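Local coordinates for protein sulfatase (Bacteroides fragilis CAG:558, PDB 6USS) that probably hydrolyses aryl sulfate esters as a calcium-dependent arylsulfatase of the sulfatase family, encoded by a human gut bacterium, at residues A[38-43]-A[318-323]; A[79-84]-A[355-360]. The protein carries 1 engineered substitution. All blocks are in the same frame, centred on the assembly; numbering follows the deposited sequence.

Interaction 1. Residues A[38-43]-A[318-323]; sequences LFMVDD and IFMSDN. With CA (calcium ion), chain C.
Phe-39 and Phe-319 lie side by side on one face of a parallel strand pair with regularly alternating backbone bonds. Phe-39 N gives to Ile-318 O and Phe-39 O accepts from Met-320 N; two residues further along, Val-41 N reaches Met-320 O at 2.9 Å and Val-41 O takes the longer bond from Asp-322 N at 3.2 Å. The ring planes are 20° apart but slid so far that they barely overlap, CD1 of Phe-39 touching CE2 of Phe-319 at 3.6 Å. On the other face Met-40, its CG anti to the backbone N, folds back at chi2 (74°) and chi3 to set CE 3.7 Å from Met-320 CG.

At the carboxyl ends of these strands lies the calcium site of the sulfatase active centre. Asp-42 OD1 and Asp-43 OD1 each bind the ion at 2.3 Å, while Asp-322 is asymmetric, with OD2 at 2.2 Å and OD1 at 2.8 Å. That OD1 also accepts a hydrogen bond from Asp-43 N, on its syn side and 21° out of plane. Asn-323 completes the site with engineered Cys-88, at the position predicted to carry 3-oxoalanine in the natural protein. Asp-42 OD2 and Asp-43 OD2 form salt bridges with Lys-165 and Lys-348, and Arg-92 hydrogen-bonds through NH2 to Asp-42 OD1 and through NE to Asp-322 OD2. Metal and basic side chains probably offset repulsion among the carboxylates.

Interaction 2. Residues A[79-84]-A[355-360]; sequences FTQAYA and GVREPM
An extended Met-360 side chain, CG anti to the backbone N (chi1 -178°), runs alongside Phe-79, whereas the chain of Arg-357 bends at chi3 (-77°) and brings its guanidinium to the Thr-80 carbonyl. Met-360 ends with CE 3.7 Å from Phe-79 CD1, and its sulfur lies obliquely beside the ring in a Met-aromatic contact; SD also packs on Ala-82 CB at 3.7 Å. Arg-357 NH1 donates to Thr-80 O at 3.0 Å, the oxygen sitting at the edge of the guanidinium, in its plane. The Tyr-83 hydroxyl lies over one face, offset to the rim, with Gln-81 CG on the same side; the tyrosine ring is turned 61° from the guanidinium and its CD1 meets Val-356 CG2. Arg-357 NH2 forms a salt bridge with Glu-353, whose OE1 is also hydrogen-bonded to Tyr-83 OH, and Trp-46 adds a cation-pi contact to the arginine.

These side chains flank the antiparallel pairing of strands 77-83 and 357-363 in the large mixed sheet of the alkaline-phosphatase-like sulfatase domain. The first strand turns a corner at Thr-80 and Gln-81, which interrupts direct pairing. A water bridges the break: it accepts from Ala-82 N at 3.0 Å and donates to Phe-79 O and to Glu-358 O, the latter at 2.6 Å. Beyond it Glu-358 N bonds to Ala-82 O and Ala-84 N to Val-356 O. On the far side of the corner, Phe-79 N donates to Met-360 O.

How the interactions relate
From the N terminus the chain passes through 38-43, then 79-84, then 318-323 and finally 355-360, so the two contacts cross rather than nest. Interaction 1 closes a loop of 274 residues when strand 315-321 returns beside strand 35-41; interaction 2 closes one of 270 residues, opened before the first loop is shut and completed after it. Strand 315-321 also pairs antiparallel with strand 357-363, and this pairing joins the two contacts into a run of four neighbouring strands. Glu-358 OE2, the nearest atom of its side chain to the calcium ion at about 8 Å, makes a weak hydrogen bond with Ser-321 OG, and Phe-319 O lies 3.4 Å from Met-360 CG.

Interaction 1. Residues A[38-43]-A[318-323]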
loop_
_atom_site.group_PDB
_atom_site.type_symbol
_atom_site.label_atom_id
_atom_site.label_comp_id
_atom_site.label_asym_id
_atom_site.label_seq_id
_atom_site.Cartn_x
_atom_site.Cartn_y
_atom_site.Cartn_z
ATOM N N LEU A 38 -7.050 -6.115 15.899
ATOM C CA LEU A 38 -7.183 -7.567 15.806
ATOM C C LEU A 38 -5.828 -8.167 16.153
ATOM O O LEU A 38 -4.875 -8.050 15.372
ATOM C CB LEU A 38 -7.616 -7.985 14.401
ATOM C CG LEU A 38 -7.684 -9.482 14.123
ATOM C CD1 LEU A 38 -8.612 -10.154 15.131
ATOM C CD2 LEU A 38 -8.182 -9.718 12.696
ATOM N N PHE A 39 -5.731 -8.781 17.332
ATOM C CA PHE A 39 -4.484 -9.371 17.829
ATOM C C PHE A 39 -4.620 -10.871 17.589
ATOM O O PHE A 39 -5.436 -11.544 18.234
ATOM C CB PHE A 39 -4.276 -9.001 19.298
ATOM C CG PHE A 39 -2.953 -9.431 19.903
ATOM C CD1 PHE A 39 -2.775 -10.716 20.394
ATOM C CD2 PHE A 39 -1.913 -8.525 20.060
ATOM C CE1 PHE A 39 -1.569 -11.096 20.998
ATOM C CE2 PHE A 39 -0.703 -8.899 20.661
ATOM C CZ PHE A 39 -0.531 -10.182 21.123
ATOM N N MET A 40 -3.844 -11.383 16.631
ATOM C CA MET A 40 -3.942 -12.760 16.153
ATOM C C MET A 40 -2.657 -13.499 16.495
ATOM O O MET A 40 -1.572 -13.121 16.029
ATOM C CB MET A 40 -4.191 -12.811 14.641
ATOM C CG MET A 40 -4.324 -14.217 14.080
ATOM S SD MET A 40 -5.886 -15.058 14.466
ATOM C CE MET A 40 -7.050 -13.919 13.724
ATOM N N VAL A 41 -2.783 -14.562 17.286
ATOM C CA VAL A 41 -1.657 -15.426 17.619
ATOM C C VAL A 41 -1.681 -16.631 16.696
ATOM O O VAL A 41 -2.744 -17.092 16.268
ATOM C CB VAL A 41 -1.710 -15.850 19.098
ATOM C CG1 VAL A 41 -0.442 -16.559 19.480
ATOM C CG2 VAL A 41 -1.945 -14.629 19.972
ATOM N N ASP A 42 -0.501 -17.145 16.373
ATOM C CA ASP A 42 -0.361 -18.284 15.472
ATOM C C ASP A 42 -0.256 -19.599 16.246
ATOM O O ASP A 42 0.535 -19.709 17.187
ATOM C CB ASP A 42 0.874 -18.112 14.591
ATOM C CG ASP A 42 0.856 -19.034 13.417
ATOM O OD1 ASP A 42 -0.266 -19.384 12.993
ATOM O OD2 ASP A 42 1.942 -19.412 12.917
ATOM N N ASP A 43 -1.039 -20.600 15.834
ATOM C CA ASP A 43 -0.939 -21.955 16.384
ATOM C C ASP A 43 -1.114 -21.990 17.901
ATOM O O ASP A 43 -0.549 -22.856 18.576
ATOM C CB ASP A 43 0.399 -22.620 16.016
ATOM C CG ASP A 43 0.559 -22.850 14.519
ATOM O OD1 ASP A 43 -0.452 -22.690 13.801
ATOM O OD2 ASP A 43 1.689 -23.189 14.074
ATOM N N ILE A 318 -9.640 -7.213 19.716
ATOM C CA ILE A 318 -10.088 -8.577 19.477
ATOM C C ILE A 318 -8.877 -9.487 19.559
ATOM O O ILE A 318 -7.932 -9.350 18.772
ATOM C CB ILE A 318 -10.794 -8.742 18.125
ATOM C CG1 ILE A 318 -11.904 -7.705 17.936
ATOM C CG2 ILE A 318 -11.390 -10.127 18.052
ATOM C CD1 ILE A 318 -12.449 -7.639 16.514
ATOM N N PHE A 319 -8.915 -10.416 20.502
ATOM C CA PHE A 319 -7.894 -11.437 20.665
ATOM C C PHE A 319 -8.375 -12.716 20.002
ATOM O O PHE A 319 -9.523 -13.135 20.214
ATOM C CB PHE A 319 -7.606 -11.691 22.144
ATOM C CG PHE A 319 -6.438 -12.586 22.386
ATOM C CD1 PHE A 319 -6.577 -13.968 22.317
ATOM C CD2 PHE A 319 -5.205 -12.055 22.709
ATOM C CE1 PHE A 319 -5.498 -14.798 22.556
ATOM C CE2 PHE A 319 -4.115 -12.884 22.942
ATOM C CZ PHE A 319 -4.264 -14.257 22.866
ATOM N N MET A 320 -7.491 -13.344 19.221
ATOM C CA MET A 320 -7.876 -14.541 18.494
ATOM C C MET A 320 -6.630 -15.368 18.202
ATOM O O MET A 320 -5.503 -14.871 18.253
ATOM C CB MET A 320 -8.620 -14.167 17.210
ATOM C CG MET A 320 -9.124 -15.342 16.396
ATOM S SD MET A 320 -10.156 -16.433 17.375
ATOM C CE MET A 320 -10.961 -17.374 16.075
ATOM N N SER A 321 -6.846 -16.648 17.921
ATOM C CA SER A 321 -5.802 -17.522 17.417
ATOM C C SER A 321 -6.306 -18.208 16.155
ATOM O O SER A 321 -7.509 -18.406 15.973
ATOM C CB SER A 321 -5.376 -18.565 18.459
ATOM O OG SER A 321 -4.424 -19.452 17.895
ATOM N N ASP A 322 -5.373 -18.601 15.289
ATOM C CA ASP A 322 -5.755 -19.067 13.963
ATOM C C ASP A 322 -5.963 -20.576 13.859
ATOM O O ASP A 322 -6.552 -21.015 12.870
ATOM C CB ASP A 322 -4.714 -18.626 12.926
ATOM C CG ASP A 322 -3.460 -19.469 12.969
ATOM O OD1 ASP A 322 -3.103 -19.972 14.061
ATOM O OD2 ASP A 322 -2.848 -19.653 11.898
ATOM N N ASN A 323 -5.477 -21.374 14.809
ATOM C CA ASN A 323 -5.769 -22.813 14.848
ATOM C C ASN A 323 -5.221 -23.387 16.151
ATOM O O ASN A 323 -4.619 -22.674 16.962
ATOM C CB ASN A 323 -5.213 -23.572 13.635
ATOM C CG ASN A 323 -3.726 -23.369 13.444
ATOM O OD1 ASN A 323 -2.917 -23.799 14.278
ATOM N ND2 ASN A 323 -3.351 -22.726 12.337
HETATM CA CA CA C . -1.347 -21.272 12.254
#

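Interaction 2. Residues A[79-84]-A[355-360]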
loop_
_atom_site.group_PDB
_atom_site.type_symbol
_atom_site.label_atom_id
_atom_site.label_comp_id
_atom_site.label_asym_id
_atom_site.label_seq_id
_atom_site.Cartn_x
_atom_site.Cartn_y
_atom_site.Cartn_z
ATOM N N PHE A 79 -15.080 -15.613 24.379
ATOM C CA PHE A 79 -15.868 -16.553 23.590
ATOM C C PHE A 79 -15.305 -17.947 23.827
ATOM O O PHE A 79 -14.196 -18.260 23.386
ATOM C CB PHE A 79 -15.858 -16.181 22.111
ATOM C CG PHE A 79 -16.741 -15.010 21.784
ATOM C CD1 PHE A 79 -16.253 -13.706 21.856
ATOM C CD2 PHE A 79 -18.068 -15.209 21.423
ATOM C CE1 PHE A 79 -17.060 -12.628 21.553
ATOM C CE2 PHE A 79 -18.890 -14.132 21.122
ATOM C CZ PHE A 79 -18.383 -12.839 21.191
ATOM N N THR A 80 -16.052 -18.774 24.542
ATOM C CA THR A 80 -15.574 -20.096 24.919
ATOM C C THR A 80 -15.827 -21.145 23.840
ATOM O O THR A 80 -15.389 -22.292 23.996
ATOM C CB THR A 80 -16.214 -20.534 26.248
ATOM O OG1 THR A 80 -17.638 -20.549 26.114
ATOM C CG2 THR A 80 -15.839 -19.583 27.356
ATOM N N GLN A 81 -16.493 -20.783 22.743
ATOM C CA GLN A 81 -16.749 -21.717 21.645
ATOM C C GLN A 81 -16.519 -21.029 20.292
ATOM O O GLN A 81 -17.376 -21.013 19.414
ATOM C CB GLN A 81 -18.158 -22.301 21.765
ATOM C CG GLN A 81 -18.234 -23.770 21.406
ATOM C CD GLN A 81 -19.595 -24.430 21.719
ATOM O OE1 GLN A 81 -19.699 -25.658 21.777
ATOM N NE2 GLN A 81 -20.626 -23.618 21.922
ATOM N N ALA A 82 -15.322 -20.467 20.102
ATOM C CA ALA A 82 -14.945 -19.813 18.850
ATOM C C ALA A 82 -14.109 -20.751 17.984
ATOM O O ALA A 82 -13.155 -21.358 18.469
ATOM C CB ALA A 82 -14.163 -18.522 19.125
ATOM N N TYR A 83 -14.444 -20.841 16.690
ATOM C CA TYR A 83 -13.803 -21.776 15.770
ATOM C C TYR A 83 -13.048 -21.086 14.631
ATOM O O TYR A 83 -13.479 -20.063 14.093
ATOM C CB TYR A 83 -14.831 -22.749 15.171
ATOM C CG TYR A 83 -15.392 -23.675 16.213
ATOM C CD1 TYR A 83 -14.608 -24.684 16.760
ATOM C CD2 TYR A 83 -16.687 -23.513 16.689
ATOM C CE1 TYR A 83 -15.111 -25.530 17.751
ATOM C CE2 TYR A 83 -17.198 -24.353 17.671
ATOM C CZ TYR A 83 -16.404 -25.354 18.200
ATOM O OH TYR A 83 -16.921 -26.171 19.174
ATOM N N ALA A 84 -11.915 -21.680 14.267
ATOM C CA ALA A 84 -11.160 -21.403 13.051
ATOM C C ALA A 84 -11.078 -22.698 12.241
ATOM O O ALA A 84 -11.748 -23.681 12.557
ATOM C CB ALA A 84 -9.776 -20.853 13.393
ATOM N N GLY A 355 -8.021 -28.971 17.223
ATOM C CA GLY A 355 -7.529 -28.302 16.034
ATOM C C GLY A 355 -8.242 -27.010 15.678
ATOM O O GLY A 355 -7.701 -26.204 14.917
ATOM N N VAL A 356 -9.449 -26.789 16.203
ATOM C CA VAL A 356 -10.294 -25.705 15.706
ATOM C C VAL A 356 -10.866 -24.804 16.797
ATOM O O VAL A 356 -11.276 -23.667 16.492
ATOM C CB VAL A 356 -11.437 -26.262 14.823
ATOM C CG1 VAL A 356 -10.871 -26.893 13.565
ATOM C CG2 VAL A 356 -12.296 -27.256 15.607
ATOM N N ARG A 357 -10.933 -25.200 18.072
ATOM C CA ARG A 357 -11.460 -24.311 19.104
ATOM C C ARG A 357 -10.354 -23.382 19.604
ATOM O O ARG A 357 -9.353 -23.847 20.155
ATOM C CB ARG A 357 -12.070 -25.102 20.258
ATOM C CG ARG A 357 -13.189 -24.311 20.929
ATOM C CD ARG A 357 -13.549 -24.825 22.310
ATOM N NE ARG A 357 -14.363 -26.024 22.235
ATOM C CZ ARG A 357 -15.537 -26.173 22.844
ATOM N NH1 ARG A 357 -16.030 -25.181 23.580
ATOM N NH2 ARG A 357 -16.214 -27.316 22.717
ATOM N N GLU A 358 -10.557 -22.048 19.437
ATOM C CA GLU A 358 -9.567 -20.995 19.639
ATOM C C GLU A 358 -9.911 -20.089 20.820
ATOM O O GLU A 358 -11.083 -19.840 21.102
ATOM C CB GLU A 358 -9.455 -20.126 18.377
ATOM C CG GLU A 358 -9.128 -20.897 17.118
ATOM C CD GLU A 358 -7.981 -21.858 17.347
ATOM O OE1 GLU A 358 -8.161 -23.062 17.065
ATOM O OE2 GLU A 358 -6.913 -21.404 17.831
ATOM N N PRO A 359 -8.911 -19.552 21.510
ATOM C CA PRO A 359 -9.189 -18.551 22.553
ATOM C C PRO A 359 -9.531 -17.206 21.930
ATOM O O PRO A 359 -8.803 -16.711 21.065
ATOM C CB PRO A 359 -7.876 -18.481 23.335
ATOM C CG PRO A 359 -6.827 -18.886 22.310
ATOM C CD PRO A 359 -7.493 -19.950 21.478
ATOM N N MET A 360 -10.631 -16.602 22.384
ATOM C CA MET A 360 -11.099 -15.373 21.762
ATOM C C MET A 360 -11.657 -14.433 22.818
ATOM O O MET A 360 -12.413 -14.845 23.704
ATOM C CB MET A 360 -12.147 -15.661 20.691
ATOM C CG MET A 360 -12.662 -14.437 19.966
ATOM S SD MET A 360 -14.004 -14.884 18.845
ATOM C CE MET A 360 -14.709 -13.271 18.532
HETATM O O HOH W 1 -13.231 -20.710 22.286
#